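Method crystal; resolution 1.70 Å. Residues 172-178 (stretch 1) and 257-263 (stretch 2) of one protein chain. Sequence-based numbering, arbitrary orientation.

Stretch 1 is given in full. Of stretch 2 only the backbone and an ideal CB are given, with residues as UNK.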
# COMPACT_ATOMS: atom_id res chain seq x y z
N GLN A 172 -10.51 36.13 -17.37
CA GLN A 172 -10.75 35.75 -18.77
C GLN A 172 -10.71 34.25 -19.00
O GLN A 172 -11.68 33.59 -18.61
CB GLN A 172 -9.75 36.53 -19.64
CG GLN A 172 -10.17 37.99 -19.69
CD GLN A 172 -9.11 38.98 -20.12
OE1 GLN A 172 -8.10 38.69 -20.75
NE2 GLN A 172 -9.37 40.24 -19.74
N ASP A 173 -9.66 33.74 -19.61
CA ASP A 173 -9.48 32.33 -19.90
C ASP A 173 -9.13 31.52 -18.65
O ASP A 173 -9.33 30.29 -18.65
CB ASP A 173 -8.37 32.13 -20.93
CG ASP A 173 -7.05 32.78 -20.59
OD1 ASP A 173 -6.99 33.73 -19.79
OD2 ASP A 173 -6.02 32.34 -21.14
N VAL A 174 -8.61 32.18 -17.63
CA VAL A 174 -8.26 31.51 -16.37
C VAL A 174 -9.49 31.30 -15.49
O VAL A 174 -10.13 32.19 -14.94
CB VAL A 174 -7.21 32.29 -15.58
CG1 VAL A 174 -6.89 31.57 -14.27
CG2 VAL A 174 -5.92 32.49 -16.37
N ARG A 175 -9.87 30.03 -15.32
CA ARG A 175 -11.06 29.67 -14.57
C ARG A 175 -10.94 29.90 -13.07
O ARG A 175 -9.83 29.78 -12.52
CB ARG A 175 -11.34 28.19 -14.87
CG ARG A 175 -11.80 28.01 -16.32
CD ARG A 175 -12.36 26.64 -16.62
NE ARG A 175 -13.76 26.48 -16.21
CZ ARG A 175 -14.40 25.32 -16.18
NH1 ARG A 175 -13.77 24.21 -16.53
NH2 ARG A 175 -15.66 25.33 -15.79
N THR A 176 -12.05 30.23 -12.41
CA THR A 176 -12.01 30.61 -11.00
C THR A 176 -13.39 30.47 -10.41
O THR A 176 -14.40 30.58 -11.13
CB THR A 176 -11.48 32.04 -10.85
OG1 THR A 176 -11.32 32.42 -9.48
CG2 THR A 176 -12.50 33.03 -11.44
N PRO A 177 -13.50 30.21 -9.11
CA PRO A 177 -14.83 30.25 -8.48
C PRO A 177 -15.48 31.62 -8.65
O PRO A 177 -14.82 32.67 -8.69
CB PRO A 177 -14.53 29.99 -7.01
CG PRO A 177 -13.21 29.29 -7.00
CD PRO A 177 -12.44 29.80 -8.18
N ASP A 178 -16.80 31.59 -8.76
CA ASP A 178 -17.56 32.84 -8.90
C ASP A 178 -17.49 33.69 -7.65
O ASP A 178 -17.57 34.91 -7.72
CB ASP A 178 -19.01 32.49 -9.26
CG ASP A 178 -19.02 31.70 -10.57
OD1 ASP A 178 -18.25 32.09 -11.48
OD2 ASP A 178 -19.76 30.71 -10.69
N UNK A 257 -14.33 20.11 -6.01
CA UNK A 257 -12.92 20.50 -5.95
C UNK A 257 -12.57 21.24 -7.24
O UNK A 257 -13.50 21.42 -8.04
CB UNK A 257 -12.01 19.28 -5.75
N UNK A 258 -11.34 21.68 -7.41
CA UNK A 258 -11.00 22.46 -8.61
C UNK A 258 -10.94 21.62 -9.87
O UNK A 258 -10.68 22.17 -10.96
CB UNK A 258 -9.65 23.16 -8.41
N UNK A 259 -11.17 20.31 -9.86
CA UNK A 259 -11.35 19.53 -11.07
C UNK A 259 -12.57 20.06 -11.84
O UNK A 259 -12.69 19.87 -13.05
CB UNK A 259 -11.51 18.05 -10.74
N UNK A 260 -13.48 20.72 -11.16
CA UNK A 260 -14.69 21.31 -11.71
C UNK A 260 -14.38 22.58 -12.52
O UNK A 260 -15.26 23.10 -13.21
CB UNK A 260 -15.67 21.63 -10.58
N UNK A 261 -13.15 23.04 -12.43
CA UNK A 261 -12.64 24.22 -13.09
C UNK A 261 -11.40 23.97 -13.94
O UNK A 261 -10.65 24.89 -14.24
CB UNK A 261 -12.33 25.29 -12.04
N UNK A 262 -11.18 22.73 -14.36
CA UNK A 262 -10.06 22.33 -15.16
C UNK A 262 -10.15 23.00 -16.54
O UNK A 262 -11.25 23.11 -17.09
CB UNK A 262 -10.01 20.81 -15.28
N UNK A 263 -8.99 23.40 -16.99
CA UNK A 263 -8.72 24.18 -18.19
C UNK A 263 -8.36 23.34 -19.40
O UNK A 263 -7.37 22.59 -19.49
OXT UNK A 263 -9.20 23.50 -20.32
CB UNK A 263 -7.59 25.17 -17.91

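Position 257 lies beyond the reach of stretch 1, with phi/psi of -137/-180 ahead of a 3-10 turn spanning 258-260. Nothing opposite restricts the side chain, but a short polar group such as Asn, Asp, Ser or Thr could accept from a free backbone amide as the turn opens. The residue is Asn257, whose OD1 accepts from the backbone N of position 259 at 2.9 Å.

At position 258 CA-to-CB points sideways, and the ideal CB has no atom of stretch 1 within 5.5 Å. Contact therefore needs length, and what lies within reach is the apolar ring of Pro177; a long aliphatic or aromatic side chain would suit. Tyr258 (chi1 m) spans the gap: its CE2 lies 3.8 Å from Pro177 CD, which sits oblique to the ring, and its OH approaches Pro177 CG to 3.3 Å. The hydroxyl is hydrogen-bonded elsewhere in the structure.

Position 259 is also out of reach, and its turn conformation admits almost any residue; it is Glu259.

Position 260 points sideways with no neighbour from stretch 1 near its ideal CB, so the local turn offers more guidance than Arg175 does. A small polar residue could bond back to the turn, and Ser260 does so: OG donates to Asn257 O at 2.9 Å, beside the backbone bond from Ser260 N to the same oxygen at 3.2 Å. Water 1 accepts from Arg175 NH1 at 2.9 Å and donates weakly to Ser260 O at 3.3 Å.

Position 261 is where the backbones come nearest, its CA 5.9 Å from that of Arg175. The ideal CB stands 4.2 Å from Arg175 CB, and Pro177 offers an apolar surface further out. A branched aliphatic chain or Met would fit this setting. Leu261, in the m,t rotamer, brings CD1 to 3.6 Å from Pro177 CD, while its CA lies over one face of the Arg175 guanidinium.

At position 262 CB points away, so the backbone makes the important contact and a small residue suffices. The residue is Ala262, whose O accepts from Arg175 NH1 at 2.8 Å, near the guanidinium plane.

Position 263 ends the chain in a carboxylate. Its ideal CB is 5.2 Å from Arg175 CD, with Val174 farther off, favouring a long, flexible apolar chain, although a polar one could also be accommodated. Met263, present as selenomethionine, packs CG 3.9 Å from Arg175 CG; SE lies 3.8 Å from Arg175 N, and CE reaches 4.4 Å from Val174 CG2.

Stretch 2 257-263: NYESLAM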
# COMPACT_ATOMS: atom_id res chain seq x y z
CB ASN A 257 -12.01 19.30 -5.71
CG ASN A 257 -12.20 18.19 -6.73
OD1 ASN A 257 -12.28 18.44 -7.94
ND2 ASN A 257 -12.28 16.98 -6.20
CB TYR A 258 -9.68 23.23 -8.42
CG TYR A 258 -9.80 24.60 -7.79
CD1 TYR A 258 -9.97 24.79 -6.44
CD2 TYR A 258 -9.74 25.75 -8.58
CE1 TYR A 258 -10.08 26.04 -5.85
CE2 TYR A 258 -9.85 27.00 -8.00
CZ TYR A 258 -10.02 27.17 -6.65
OH TYR A 258 -10.11 28.43 -6.12
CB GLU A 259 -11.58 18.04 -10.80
CG GLU A 259 -10.37 17.25 -10.34
CD GLU A 259 -9.21 17.28 -11.32
OE1 GLU A 259 -9.42 17.37 -12.55
OE2 GLU A 259 -8.05 17.21 -10.84
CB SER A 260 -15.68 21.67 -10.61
OG SER A 260 -15.22 22.79 -9.86
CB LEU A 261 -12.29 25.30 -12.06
CG LEU A 261 -13.46 25.87 -11.25
CD1 LEU A 261 -12.93 26.76 -10.13
CD2 LEU A 261 -14.43 26.61 -12.16
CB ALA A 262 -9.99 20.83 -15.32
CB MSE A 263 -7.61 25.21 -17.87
CG MSE A 263 -8.32 26.45 -17.30
SE MSE A 263 -7.25 27.51 -16.36
CE MSE A 263 -6.23 28.27 -17.62
O HOH W 1 -15.50 21.85 -16.27
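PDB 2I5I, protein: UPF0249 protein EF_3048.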